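Local coordinates for protein WbmS, polysaccharide deacetylase involved in O-antigen biosynthesis (PDB 3HFT) that probably removes acetyl groups from a sugar or polysaccharide during O-antigen biosynthesis, as a zinc-binding member of the polysaccharide deacetylase family, at residues W47-V52 against H229-L235; F51-T56 against P209-Y213; I57-E61 against I81-F87; R221-S225 against R237-T241. All coordinates share one frame; numbering follows the deposited sequence.

Contact 1 of 4, residues W47-V52 against H229-L235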
loop_
_atom_site.group_PDB
_atom_site.type_symbol
_atom_site.label_atom_id
_atom_site.label_comp_id
_atom_site.label_asym_id
_atom_site.label_seq_id
_atom_site.Cartn_x
_atom_site.Cartn_y
_atom_site.Cartn_z
ATOM N N TRP A 47 -3.057 14.470 -16.339
ATOM C CA TRP A 47 -3.783 15.480 -17.113
ATOM C C TRP A 47 -2.925 16.611 -17.672
ATOM O O TRP A 47 -3.433 17.683 -17.964
ATOM C CB TRP A 47 -4.974 16.050 -16.301
ATOM C CG TRP A 47 -5.905 14.949 -15.852
ATOM C CD1 TRP A 47 -6.919 14.398 -16.575
ATOM C CD2 TRP A 47 -5.847 14.214 -14.619
ATOM N NE1 TRP A 47 -7.503 13.386 -15.869
ATOM C CE2 TRP A 47 -6.872 13.246 -14.666
ATOM C CE3 TRP A 47 -5.023 14.273 -13.483
ATOM C CZ2 TRP A 47 -7.114 12.351 -13.622
ATOM C CZ3 TRP A 47 -5.268 13.380 -12.439
ATOM C CH2 TRP A 47 -6.305 12.438 -12.523
ATOM N N ALA A 48 -1.631 16.377 -17.854
ATOM C CA ALA A 48 -0.758 17.392 -18.460
ATOM C C ALA A 48 -1.237 17.829 -19.845
ATOM O O ALA A 48 -1.697 17.029 -20.659
ATOM C CB ALA A 48 0.666 16.851 -18.553
ATOM N N ALA A 49 -1.100 19.114 -20.129
ATOM C CA ALA A 49 -1.369 19.624 -21.440
ATOM C C ALA A 49 -0.431 18.900 -22.415
ATOM O O ALA A 49 0.648 18.477 -22.043
ATOM C CB ALA A 49 -1.091 21.153 -21.478
ATOM N N ASP A 50 -0.834 18.804 -23.674
ATOM C CA ASP A 50 -0.038 18.147 -24.695
ATOM C C ASP A 50 1.387 18.679 -24.830
ATOM O O ASP A 50 2.305 17.891 -25.027
ATOM C CB ASP A 50 -0.748 18.236 -26.051
ATOM C CG ASP A 50 -1.899 17.250 -26.188
ATOM O OD1 ASP A 50 -2.142 16.400 -25.309
ATOM O OD2 ASP A 50 -2.585 17.316 -27.215
ATOM N N PHE A 51 1.598 20.002 -24.750
ATOM C CA PHE A 51 2.957 20.534 -24.941
ATOM C C PHE A 51 3.865 20.085 -23.794
ATOM O O PHE A 51 5.055 19.814 -23.985
ATOM C CB PHE A 51 2.974 22.070 -25.122
ATOM C CG PHE A 51 2.709 22.854 -23.866
ATOM C CD1 PHE A 51 1.410 23.154 -23.479
ATOM C CD2 PHE A 51 3.760 23.384 -23.125
ATOM C CE1 PHE A 51 1.156 23.890 -22.334
ATOM C CE2 PHE A 51 3.521 24.142 -21.990
ATOM C CZ PHE A 51 2.220 24.390 -21.583
ATOM N N VAL A 52 3.285 19.968 -22.606
ATOM C CA VAL A 52 4.006 19.481 -21.432
ATOM C C VAL A 52 4.334 17.991 -21.585
ATOM O O VAL A 52 5.463 17.584 -21.349
ATOM C CB VAL A 52 3.204 19.749 -20.144
ATOM C CG1 VAL A 52 3.836 19.037 -18.911
ATOM C CG2 VAL A 52 3.067 21.259 -19.911
ATOM N N HIS A 229 -0.399 26.455 -16.100
ATOM C CA HIS A 229 -0.016 25.060 -16.411
ATOM C C HIS A 229 -0.420 24.564 -17.782
ATOM O O HIS A 229 0.128 23.572 -18.260
ATOM C CB HIS A 229 -0.495 24.051 -15.351
ATOM C CG HIS A 229 0.128 24.245 -14.002
ATOM N ND1 HIS A 229 -0.341 23.621 -12.868
ATOM C CD2 HIS A 229 1.151 25.037 -13.602
ATOM C CE1 HIS A 229 0.386 23.998 -11.830
ATOM N NE2 HIS A 229 1.287 24.876 -12.247
ATOM N N ARG A 230 -1.362 25.240 -18.425
ATOM C CA ARG A 230 -1.755 24.855 -19.761
ATOM C C ARG A 230 -1.472 25.972 -20.767
ATOM O O ARG A 230 -2.001 25.942 -21.865
ATOM C CB ARG A 230 -3.238 24.480 -19.761
ATOM C CG ARG A 230 -3.609 23.543 -18.607
ATOM C CD ARG A 230 -5.033 23.046 -18.714
ATOM N NE ARG A 230 -5.131 22.132 -19.839
ATOM C CZ ARG A 230 -4.921 20.822 -19.773
ATOM N NH1 ARG A 230 -4.646 20.227 -18.634
ATOM N NH2 ARG A 230 -5.007 20.102 -20.871
ATOM N N ASN A 231 -0.602 26.923 -20.407
ATOM C CA ASN A 231 -0.262 28.067 -21.257
ATOM C C ASN A 231 1.107 27.841 -21.893
ATOM O O ASN A 231 2.131 27.979 -21.224
ATOM C CB ASN A 231 -0.244 29.324 -20.415
ATOM C CG ASN A 231 -0.072 30.571 -21.228
ATOM O OD1 ASN A 231 0.600 30.576 -22.261
ATOM N ND2 ASN A 231 -0.651 31.658 -20.747
ATOM N N PRO A 232 1.136 27.450 -23.174
ATOM C CA PRO A 232 2.389 27.121 -23.834
ATOM C C PRO A 232 3.350 28.255 -24.071
ATOM O O PRO A 232 4.496 27.988 -24.396
ATOM C CB PRO A 232 1.925 26.527 -25.157
ATOM C CG PRO A 232 0.648 27.133 -25.386
ATOM C CD PRO A 232 -0.001 27.212 -24.065
ATOM N N VAL A 233 2.894 29.496 -23.894
ATOM C CA VAL A 233 3.724 30.672 -24.037
ATOM C C VAL A 233 4.353 31.060 -22.715
ATOM O O VAL A 233 5.529 31.320 -22.644
ATOM C CB VAL A 233 2.892 31.874 -24.546
ATOM C CG1 VAL A 233 3.721 33.170 -24.532
ATOM C CG2 VAL A 233 2.326 31.586 -25.951
ATOM N N ASP A 234 3.576 31.080 -21.647
ATOM C CA ASP A 234 4.071 31.556 -20.370
ATOM C C ASP A 234 4.709 30.488 -19.464
ATOM O O ASP A 234 5.527 30.816 -18.606
ATOM C CB ASP A 234 2.926 32.162 -19.576
ATOM C CG ASP A 234 2.505 33.538 -20.070
ATOM O OD1 ASP A 234 2.991 33.996 -21.151
ATOM O OD2 ASP A 234 1.662 34.132 -19.342
ATOM N N LEU A 235 4.308 29.228 -19.595
ATOM C CA LEU A 235 4.764 28.230 -18.626
ATOM C C LEU A 235 6.271 28.092 -18.561
ATOM O O LEU A 235 6.831 27.876 -17.475
ATOM C CB LEU A 235 4.101 26.865 -18.863
ATOM C CG LEU A 235 4.337 25.815 -17.755
ATOM C CD1 LEU A 235 3.896 26.339 -16.378
ATOM C CD2 LEU A 235 3.681 24.434 -18.077
HETATM O O HOH W 1 -4.509 17.453 -21.088
HETATM O O HOH W 2 -0.288 20.870 -18.045
#
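Phe51 and Arg230 carry most of this contact, one apolar and one polar. The Phe51 ring rises from the first turn of helix 50-63 into the loop 229-235. Its CG lies between the backbone N and the carbonyl carbon (chi1 73°), which turns the ring toward Pro232. From CB outward, CG and CD1 meet Pro232 CB, with CD1 at 3.8 Å from it. CE1 comes next, with Arg230 C near the ring plane at 3.7 Å. CZ, at the tip, lies 3.5 Å from Pro232 CA and also meets Asn231 O and Leu235 CD2. Pro232 CA sits over one face, a CH-pi contact 3.7 Å from the ring centroid. Val52 CG2 covers the opposite face and itself packs on Leu235 CD2.

Arg230 bends at chi3 and brings its guanidinium across Ala49. NH1 hydrogen-bonds Trp47 O at 2.9 Å, nearly end-on to the C=O, with an N-H...O angle of 149°. NH2 donates to a water that bonds Ala48 O. A second water links Ala49 N, at the N-cap of the helix, to His229 O. The loop therefore holds the segment after zinc ligand Asp46 through backbone polar atoms, directly or by waters, beside an apolar ring.

Contact 2 of 4, residues F51-T56 against P209-Y213; sequences FVLQDT and PIHVY. With EDO (1,2-ethanediol), chain D.
The Phe51 ring points its edge at the Tyr213 face, with planes at 89° and centroids 5.4 Å apart. Tyr213 OH lies near the plane of the Phe51 ring, 3.7 Å from Phe51 CE2. Tyr213 CG lies opposite the backbone N (chi1 -164°), which carries the ring to Phe51. Val52 CG2 lies over one face of the Tyr213 ring, toward its rim. Asp55 CB meets the edge of that ring, 3.6 Å from Tyr213 CD1. The carboxylate of Asp55 is salt-bridged to Arg246.

Nearer the start of helix 209-214, Val52 CG1 presses on the backbone of Pro209, 3.4 Å from Pro209 C. The Thr56 side chain runs at about a right angle to Pro209, with OG1 3.2 Å from Pro209 CA. His211 NE2 donates a nearly straight bond to O1 of an ethanediol, probably from the crystallisation liquor, that also bonds zinc ligand Asp46.

The two helix segments cross at 74°. Leu53 and Thr56 continue onto Trp69 of strand 67-71, Leu53 onto Leu77 of helix 77-83, and loop residue Leu235 packs on Tyr213.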
loop_
_atom_site.group_PDB
_atom_site.type_symbol
_atom_site.label_atom_id
_atom_site.label_comp_id
_atom_site.label_asym_id
_atom_site.label_seq_id
_atom_site.Cartn_x
_atom_site.Cartn_y
_atom_site.Cartn_z
ATOM N N PHE A 51 1.598 20.002 -24.750
ATOM C CA PHE A 51 2.957 20.534 -24.941
ATOM C C PHE A 51 3.865 20.085 -23.794
ATOM O O PHE A 51 5.055 19.814 -23.985
ATOM C CB PHE A 51 2.974 22.070 -25.122
ATOM C CG PHE A 51 2.709 22.854 -23.866
ATOM C CD1 PHE A 51 1.410 23.154 -23.479
ATOM C CD2 PHE A 51 3.760 23.384 -23.125
ATOM C CE1 PHE A 51 1.156 23.890 -22.334
ATOM C CE2 PHE A 51 3.521 24.142 -21.990
ATOM C CZ PHE A 51 2.220 24.390 -21.583
ATOM N N VAL A 52 3.285 19.968 -22.606
ATOM C CA VAL A 52 4.006 19.481 -21.432
ATOM C C VAL A 52 4.334 17.991 -21.585
ATOM O O VAL A 52 5.463 17.584 -21.349
ATOM C CB VAL A 52 3.204 19.749 -20.144
ATOM C CG1 VAL A 52 3.836 19.037 -18.911
ATOM C CG2 VAL A 52 3.067 21.259 -19.911
ATOM N N LEU A 53 3.355 17.179 -21.985
ATOM C CA LEU A 53 3.601 15.742 -22.158
ATOM C C LEU A 53 4.610 15.536 -23.281
ATOM O O LEU A 53 5.541 14.740 -23.143
ATOM C CB LEU A 53 2.285 14.986 -22.435
ATOM C CG LEU A 53 2.403 13.490 -22.744
ATOM C CD1 LEU A 53 3.159 12.742 -21.649
ATOM C CD2 LEU A 53 1.010 12.906 -22.932
ATOM N N GLN A 54 4.472 16.297 -24.369
ATOM C CA GLN A 54 5.417 16.167 -25.480
ATOM C C GLN A 54 6.857 16.428 -25.066
ATOM O O GLN A 54 7.774 15.767 -25.532
ATOM C CB GLN A 54 5.076 17.088 -26.643
ATOM C CG GLN A 54 5.969 16.793 -27.879
ATOM C CD GLN A 54 5.697 15.422 -28.470
ATOM O OE1 GLN A 54 4.567 15.139 -28.836
ATOM N NE2 GLN A 54 6.715 14.564 -28.550
ATOM N N ASP A 55 7.066 17.393 -24.184
ATOM C CA ASP A 55 8.409 17.720 -23.726
ATOM C C ASP A 55 9.013 16.565 -22.961
ATOM O O ASP A 55 10.199 16.245 -23.126
ATOM C CB ASP A 55 8.366 18.968 -22.836
ATOM C CG ASP A 55 9.675 19.184 -22.056
ATOM O OD1 ASP A 55 10.636 19.693 -22.645
ATOM O OD2 ASP A 55 9.741 18.836 -20.868
ATOM N N THR A 56 8.204 15.922 -22.112
ATOM C CA THR A 56 8.696 14.766 -21.377
ATOM C C THR A 56 9.005 13.612 -22.327
ATOM O O THR A 56 10.053 13.009 -22.217
ATOM C CB THR A 56 7.741 14.328 -20.264
ATOM O OG1 THR A 56 7.515 15.410 -19.356
ATOM C CG2 THR A 56 8.372 13.189 -19.468
ATOM N N PRO A 209 5.054 14.788 -15.855
ATOM C CA PRO A 209 5.402 15.706 -16.931
ATOM C C PRO A 209 5.431 17.167 -16.497
ATOM O O PRO A 209 6.388 17.869 -16.838
ATOM C CB PRO A 209 4.327 15.425 -17.973
ATOM C CG PRO A 209 4.103 13.964 -17.840
ATOM C CD PRO A 209 4.162 13.719 -16.328
ATOM N N ILE A 210 4.441 17.587 -15.704
ATOM C CA ILE A 210 4.389 18.965 -15.220
ATOM C C ILE A 210 5.648 19.310 -14.422
ATOM O O ILE A 210 6.207 20.396 -14.582
ATOM C CB ILE A 210 3.081 19.297 -14.417
ATOM C CG1 ILE A 210 2.950 20.822 -14.268
ATOM C CG2 ILE A 210 3.006 18.550 -13.015
ATOM C CD1 ILE A 210 2.903 21.630 -15.642
ATOM N N HIS A 211 6.122 18.400 -13.592
ATOM C CA HIS A 211 7.320 18.722 -12.793
ATOM C C HIS A 211 8.583 18.640 -13.609
ATOM O O HIS A 211 9.533 19.387 -13.379
ATOM C CB HIS A 211 7.405 17.865 -11.534
ATOM C CG HIS A 211 6.263 18.076 -10.602
ATOM N ND1 HIS A 211 5.841 19.331 -10.236
ATOM C CD2 HIS A 211 5.424 17.204 -10.001
ATOM C CE1 HIS A 211 4.806 19.223 -9.424
ATOM N NE2 HIS A 211 4.538 17.939 -9.259
ATOM N N VAL A 212 8.615 17.738 -14.583
ATOM C CA VAL A 212 9.777 17.680 -15.495
ATOM C C VAL A 212 9.804 18.982 -16.309
ATOM O O VAL A 212 10.840 19.589 -16.490
ATOM C CB VAL A 212 9.726 16.411 -16.402
ATOM C CG1 VAL A 212 10.861 16.395 -17.447
ATOM C CG2 VAL A 212 9.773 15.125 -15.507
ATOM N N TYR A 213 8.659 19.419 -16.805
ATOM C CA TYR A 213 8.600 20.659 -17.571
ATOM C C TYR A 213 9.069 21.886 -16.784
ATOM O O TYR A 213 9.809 22.709 -17.307
ATOM C CB TYR A 213 7.181 20.902 -18.096
ATOM C CG TYR A 213 7.153 21.940 -19.187
ATOM C CD1 TYR A 213 7.363 21.585 -20.527
ATOM C CD2 TYR A 213 6.972 23.280 -18.893
ATOM C CE1 TYR A 213 7.353 22.524 -21.527
ATOM C CE2 TYR A 213 7.001 24.226 -19.898
ATOM C CZ TYR A 213 7.183 23.832 -21.208
ATOM O OH TYR A 213 7.171 24.763 -22.203
HETATM C C1 EDO D . 1.171 16.986 -8.484
HETATM O O1 EDO D . 2.410 17.037 -7.772
HETATM C C2 EDO D . 1.403 16.408 -9.884
HETATM O O2 EDO D . 0.195 15.833 -10.411
#

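Contact 3 of 4, residues I57-E61 against I81-F87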
loop_
_atom_site.group_PDB
_atom_site.type_symbol
_atom_site.label_atom_id
_atom_site.label_comp_id
_atom_site.label_asym_id
_atom_site.label_seq_id
_atom_site.Cartn_x
_atom_site.Cartn_y
_atom_site.Cartn_z
ATOM N N ILE A 57 8.087 13.283 -23.234
ATOM C CA ILE A 57 8.342 12.263 -24.277
ATOM C C ILE A 57 9.651 12.545 -25.035
ATOM O O ILE A 57 10.483 11.653 -25.222
ATOM C CB ILE A 57 7.156 12.172 -25.287
ATOM C CG1 ILE A 57 5.916 11.552 -24.625
ATOM C CG2 ILE A 57 7.517 11.297 -26.499
ATOM C CD1 ILE A 57 4.645 11.698 -25.430
ATOM N N ASP A 58 9.841 13.786 -25.467
ATOM C CA ASP A 58 11.063 14.142 -26.204
ATOM C C ASP A 58 12.345 13.899 -25.405
ATOM O O ASP A 58 13.330 13.390 -25.925
ATOM C CB ASP A 58 11.002 15.591 -26.652
ATOM C CG ASP A 58 9.953 15.830 -27.727
ATOM O OD1 ASP A 58 9.518 14.862 -28.400
ATOM O OD2 ASP A 58 9.566 17.005 -27.872
ATOM N N LEU A 59 12.301 14.202 -24.119
ATOM C CA LEU A 59 13.433 14.018 -23.238
ATOM C C LEU A 59 13.808 12.537 -23.095
ATOM O O LEU A 59 14.985 12.157 -23.231
ATOM C CB LEU A 59 13.082 14.654 -21.889
ATOM C CG LEU A 59 14.170 15.322 -21.079
ATOM C CD1 LEU A 59 14.901 16.343 -21.923
ATOM C CD2 LEU A 59 13.575 15.985 -19.826
ATOM N N ILE A 60 12.811 11.678 -22.878
ATOM C CA ILE A 60 13.058 10.226 -22.775
ATOM C C ILE A 60 13.446 9.595 -24.131
ATOM O O ILE A 60 14.392 8.801 -24.202
ATOM C CB ILE A 60 11.856 9.511 -22.142
ATOM C CG1 ILE A 60 11.519 10.151 -20.793
ATOM C CG2 ILE A 60 12.141 8.018 -21.937
ATOM C CD1 ILE A 60 12.749 10.314 -19.829
ATOM N N GLU A 61 12.744 9.971 -25.211
ATOM C CA GLU A 61 13.113 9.528 -26.549
ATOM C C GLU A 61 14.550 9.923 -26.899
ATOM O O GLU A 61 15.273 9.134 -27.476
ATOM C CB GLU A 61 12.108 10.027 -27.601
ATOM C CG GLU A 61 10.767 9.302 -27.412
ATOM C CD GLU A 61 9.778 9.434 -28.570
ATOM O OE1 GLU A 61 9.835 10.439 -29.318
ATOM O OE2 GLU A 61 8.905 8.522 -28.673
ATOM N N ILE A 81 3.353 7.068 -27.708
ATOM C CA ILE A 81 3.777 6.124 -26.685
ATOM C C ILE A 81 3.541 4.688 -27.170
ATOM O O ILE A 81 4.428 3.839 -27.080
ATOM C CB ILE A 81 3.026 6.417 -25.369
ATOM C CG1 ILE A 81 3.449 7.807 -24.842
ATOM C CG2 ILE A 81 3.260 5.276 -24.335
ATOM C CD1 ILE A 81 2.585 8.392 -23.734
ATOM N N ARG A 82 2.356 4.406 -27.700
ATOM C CA ARG A 82 2.095 3.069 -28.248
ATOM C C ARG A 82 3.124 2.677 -29.319
ATOM O O ARG A 82 3.670 1.583 -29.276
ATOM C CB ARG A 82 0.697 2.988 -28.868
ATOM C CG ARG A 82 -0.441 2.985 -27.867
ATOM C CD ARG A 82 -1.790 2.700 -28.553
ATOM N NE ARG A 82 -2.919 3.249 -27.784
ATOM C CZ ARG A 82 -3.460 4.463 -27.955
ATOM N NH1 ARG A 82 -3.004 5.298 -28.879
ATOM N NH2 ARG A 82 -4.476 4.852 -27.188
ATOM N N ARG A 83 3.361 3.561 -30.288
ATOM C CA ARG A 83 4.300 3.286 -31.389
ATOM C C ARG A 83 5.705 2.936 -30.960
ATOM O O ARG A 83 6.366 2.092 -31.571
ATOM C CB ARG A 83 4.457 4.511 -32.301
ATOM C CG ARG A 83 3.439 4.647 -33.354
ATOM C CD ARG A 83 3.910 5.648 -34.389
ATOM N NE ARG A 83 4.219 6.944 -33.793
ATOM C CZ ARG A 83 3.347 7.942 -33.656
ATOM N NH1 ARG A 83 2.094 7.813 -34.068
ATOM N NH2 ARG A 83 3.727 9.090 -33.098
ATOM N N ASN A 84 6.200 3.642 -29.961
ATOM C CA ASN A 84 7.557 3.447 -29.540
ATOM C C ASN A 84 7.666 2.081 -28.858
ATOM O O ASN A 84 7.058 1.850 -27.800
ATOM C CB ASN A 84 7.983 4.588 -28.605
ATOM C CG ASN A 84 9.450 4.560 -28.298
ATOM O OD1 ASN A 84 10.069 3.486 -28.264
ATOM N ND2 ASN A 84 10.031 5.739 -28.074
ATOM N N PRO A 85 8.477 1.182 -29.430
ATOM C CA PRO A 85 8.576 -0.156 -28.855
ATOM C C PRO A 85 9.268 -0.187 -27.490
ATOM O O PRO A 85 9.186 -1.194 -26.782
ATOM C CB PRO A 85 9.387 -0.927 -29.898
ATOM C CG PRO A 85 10.181 0.110 -30.605
ATOM C CD PRO A 85 9.358 1.353 -30.602
ATOM N N LEU A 86 9.936 0.895 -27.118
ATOM C CA LEU A 86 10.584 0.971 -25.816
ATOM C C LEU A 86 9.632 1.479 -24.736
ATOM O O LEU A 86 9.970 1.467 -23.544
ATOM C CB LEU A 86 11.803 1.897 -25.889
ATOM C CG LEU A 86 12.943 1.543 -26.842
ATOM C CD1 LEU A 86 14.092 2.505 -26.634
ATOM C CD2 LEU A 86 13.387 0.115 -26.655
ATOM N N PHE A 87 8.449 1.929 -25.137
ATOM C CA PHE A 87 7.501 2.514 -24.203
ATOM C C PHE A 87 6.302 1.622 -23.959
ATOM O O PHE A 87 5.725 1.093 -24.881
ATOM C CB PHE A 87 6.989 3.861 -24.715
ATOM C CG PHE A 87 8.029 4.968 -24.725
ATOM C CD1 PHE A 87 9.260 4.829 -24.104
ATOM C CD2 PHE A 87 7.716 6.192 -25.280
ATOM C CE1 PHE A 87 10.172 5.865 -24.104
ATOM C CE2 PHE A 87 8.628 7.232 -25.272
ATOM C CZ PHE A 87 9.849 7.067 -24.679
#
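Glu61 and Asn84 run antiparallel side by side, while the Phe87 ring has Asn84 ND2 over one face, toward the rim, and Glu61 CG near its CZ. The Glu61 chain is stretched out past CG and crosses Phe87 at about a right angle. Its CG lies 3.6 Å from Phe87 CZ. OE2 lies further along the ring, close to Phe87 CE2, and the carboxylate plane is turned only 23° from that of the ring. Asn84 ND2 donates to Glu61 OE2 at 3.1 Å with an N-H...O angle of 159°. The bond arrives on the anti side of the carboxylate, out of its plane, though it stays close to the amide plane of Asn84.

Helix 50-63, strand 67-71, helix 77-83 and strand 87-91 follow one another here, and the two strands are neighbours in the parallel sheet. This is the beta/alpha alternation expected of the barrel-like polysaccharide deacetylase fold. Asn84 is the first residue past helix 77-83 and opens a type I beta turn to Phe87. Its OD1 accepts from Leu86 N at 2.8 Å, an Asx turn that fixes the amide while ND2 faces Glu61.

The rest of the packing is apolar. Ile60 crosses Phe87 at a slant, with CG2 3.6 Å from Phe87 CE1. Ile57 CG2 approaches the ring edge. Ile57 and Ile81 cross at about a right angle, with Ile57 CD1 4.1 Å from Ile81 CG1, and both also touch Trp69.

Contact 4 of 4, residues R221-S225 against R237-T241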
loop_
_atom_site.group_PDB
_atom_site.type_symbol
_atom_site.label_atom_id
_atom_site.label_comp_id
_atom_site.label_asym_id
_atom_site.label_seq_id
_atom_site.Cartn_x
_atom_site.Cartn_y
_atom_site.Cartn_z
ATOM N N ARG A 221 6.207 26.339 -6.179
ATOM C CA ARG A 221 6.344 26.794 -7.570
ATOM C C ARG A 221 5.157 26.257 -8.372
ATOM O O ARG A 221 4.492 26.982 -9.123
ATOM C CB ARG A 221 7.664 26.297 -8.179
ATOM C CG ARG A 221 7.917 26.708 -9.643
ATOM C CD ARG A 221 9.172 26.084 -10.270
ATOM N NE ARG A 221 10.370 26.606 -9.613
ATOM C CZ ARG A 221 10.924 27.778 -9.879
ATOM N NH1 ARG A 221 10.411 28.590 -10.787
ATOM N NH2 ARG A 221 11.999 28.149 -9.191
ATOM N N TYR A 222 4.838 24.990 -8.148
ATOM C CA TYR A 222 3.730 24.344 -8.804
ATOM C C TYR A 222 2.414 25.032 -8.463
ATOM O O TYR A 222 1.601 25.330 -9.348
ATOM C CB TYR A 222 3.721 22.876 -8.403
ATOM C CG TYR A 222 2.508 22.149 -8.859
ATOM C CD1 TYR A 222 2.410 21.677 -10.164
ATOM C CD2 TYR A 222 1.443 21.921 -7.990
ATOM C CE1 TYR A 222 1.293 20.994 -10.603
ATOM C CE2 TYR A 222 0.304 21.262 -8.429
ATOM C CZ TYR A 222 0.244 20.788 -9.734
ATOM O OH TYR A 222 -0.879 20.134 -10.193
ATOM N N GLU A 223 2.201 25.311 -7.188
ATOM C CA GLU A 223 0.976 25.979 -6.770
ATOM C C GLU A 223 0.896 27.431 -7.248
ATOM O O GLU A 223 -0.170 27.877 -7.663
ATOM C CB GLU A 223 0.816 25.910 -5.253
ATOM C CG GLU A 223 0.568 24.501 -4.708
ATOM C CD GLU A 223 -0.758 23.899 -5.180
ATOM O OE1 GLU A 223 -1.724 24.691 -5.369
ATOM O OE2 GLU A 223 -0.833 22.637 -5.357
ATOM N N ASP A 224 2.003 28.167 -7.195
ATOM C CA ASP A 224 2.019 29.557 -7.648
ATOM C C ASP A 224 1.731 29.719 -9.139
ATOM O O ASP A 224 1.242 30.762 -9.556
ATOM C CB ASP A 224 3.373 30.224 -7.380
ATOM C CG ASP A 224 3.638 30.513 -5.906
ATOM O OD1 ASP A 224 2.718 30.382 -5.089
ATOM O OD2 ASP A 224 4.801 30.861 -5.586
ATOM N N SER A 225 2.087 28.717 -9.932
ATOM C CA SER A 225 1.978 28.772 -11.375
ATOM C C SER A 225 0.691 28.136 -11.924
ATOM O O SER A 225 0.548 28.002 -13.141
ATOM C CB SER A 225 3.159 28.026 -11.980
ATOM O OG SER A 225 3.211 26.650 -11.569
ATOM N N ARG A 237 8.501 30.221 -18.656
ATOM C CA ARG A 237 9.082 31.290 -17.825
ATOM C C ARG A 237 9.171 30.854 -16.344
ATOM O O ARG A 237 9.962 31.380 -15.590
ATOM C CB ARG A 237 8.274 32.572 -17.935
ATOM C CG ARG A 237 8.284 33.208 -19.331
ATOM C CD ARG A 237 7.599 34.496 -19.345
ATOM N NE ARG A 237 8.264 35.467 -18.479
ATOM C CZ ARG A 237 7.678 36.574 -18.041
ATOM N NH1 ARG A 237 6.463 36.907 -18.450
ATOM N NH2 ARG A 237 8.308 37.383 -17.216
ATOM N N TRP A 238 8.351 29.896 -15.958
ATOM C CA TRP A 238 8.356 29.359 -14.597
ATOM C C TRP A 238 9.318 28.195 -14.376
ATOM O O TRP A 238 9.404 27.684 -13.258
ATOM C CB TRP A 238 6.961 28.899 -14.214
ATOM C CG TRP A 238 6.009 29.999 -14.068
ATOM C CD1 TRP A 238 5.308 30.615 -15.045
ATOM C CD2 TRP A 238 5.611 30.585 -12.845
ATOM N NE1 TRP A 238 4.481 31.560 -14.500
ATOM C CE2 TRP A 238 4.656 31.562 -13.141
ATOM C CE3 TRP A 238 5.967 30.360 -11.508
ATOM C CZ2 TRP A 238 4.065 32.332 -12.160
ATOM C CZ3 TRP A 238 5.392 31.116 -10.542
ATOM C CH2 TRP A 238 4.439 32.069 -10.853
ATOM N N ARG A 239 10.071 27.803 -15.394
ATOM C CA ARG A 239 11.045 26.707 -15.201
ATOM C C ARG A 239 12.182 27.102 -14.245
ATOM O O ARG A 239 12.873 28.108 -14.446
ATOM C CB ARG A 239 11.656 26.262 -16.537
ATOM C CG ARG A 239 12.593 25.058 -16.411
ATOM C CD ARG A 239 13.051 24.571 -17.778
ATOM N NE ARG A 239 11.954 23.881 -18.443
ATOM C CZ ARG A 239 11.950 23.476 -19.705
ATOM N NH1 ARG A 239 12.981 23.683 -20.496
ATOM N NH2 ARG A 239 10.877 22.889 -20.196
ATOM N N ASN A 240 12.353 26.315 -13.200
ATOM C CA ASN A 240 13.425 26.481 -12.224
ATOM C C ASN A 240 14.751 26.344 -12.906
ATOM O O ASN A 240 14.943 25.417 -13.659
ATOM C CB ASN A 240 13.258 25.411 -11.147
ATOM C CG ASN A 240 14.420 25.303 -10.195
ATOM O OD1 ASN A 240 15.131 26.285 -9.921
ATOM N ND2 ASN A 240 14.590 24.100 -9.642
ATOM N N THR A 241 15.661 27.282 -12.668
ATOM C CA THR A 241 16.989 27.236 -13.275
ATOM C C THR A 241 18.037 26.577 -12.358
ATOM O O THR A 241 19.162 26.327 -12.780
ATOM C CB THR A 241 17.460 28.637 -13.783
ATOM O OG1 THR A 241 17.373 29.584 -12.722
ATOM C CG2 THR A 241 16.603 29.099 -14.947
#
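Trp238 lies over Ser225, and Arg221 reaches across to the backbone of Trp238. In this polysaccharide deacetylase fold, the C-terminal end of helix 219-224 is thus packed against the loop that leads to helix 245-256. Ser225 is the first residue to leave the helix, and its backbone N still bonds Arg221 O. The two segments are close in sequence and close a local loop on the side of helix 209-214, where Ser225 and Trp238 also touch Met214.

The ring packing is a CH-pi contact. Ser225 CB sits over the face of the Trp238 six-membered ring, 3.8 Å from its centroid. Asp224 meets the outer end of the indole, with CB 3.9 Å from Trp238 CZ3 and its backbone O 3.7 Å from Trp238 CH2. The indole NE1 bonds a methylpentanediol molecule, probably from the crystallisation liquor.

Arg221 carries the polar contact across the segments. CG lies anti to the backbone N (chi1 180°), and the chain bends at chi3 to turn the guanidinium along the loop. NE is salt-bridged to Glu217. NH1 makes a weak hydrogen bond to Trp238 O at 2.8 Å, with an N-H...O angle of 129°. Ser225 OG bonds His229 NE2.

The last kind is packing over a flat group. The Asn240 amide runs nearly parallel to the guanidinium, 11° apart in plane. Asn240 CB lies over one guanidinium face, 3.5 Å from Arg221 NE.

Contact 1 starts in the loop just before helix 50-63 and on its first turn; contacts 2 and 3 start further along it. Contact 1 closes the longest loop, to residues 229-235. Contact 2 shares Phe51 and Val52 with it and closes a slightly shorter loop to helix 209-214. Contact 3 closes a short loop to 81-87, which lies within both longer ones. Contact 4 opens after contact 2 has closed. Its segments alternate with those of contact 1, so these two cross. Leu235 of contact 1 packs on Tyr213 and Ile210 of contact 2, and Tyr213 O probably bonds Arg239 NE of contact 4. Contacts 3 and 4 do not touch.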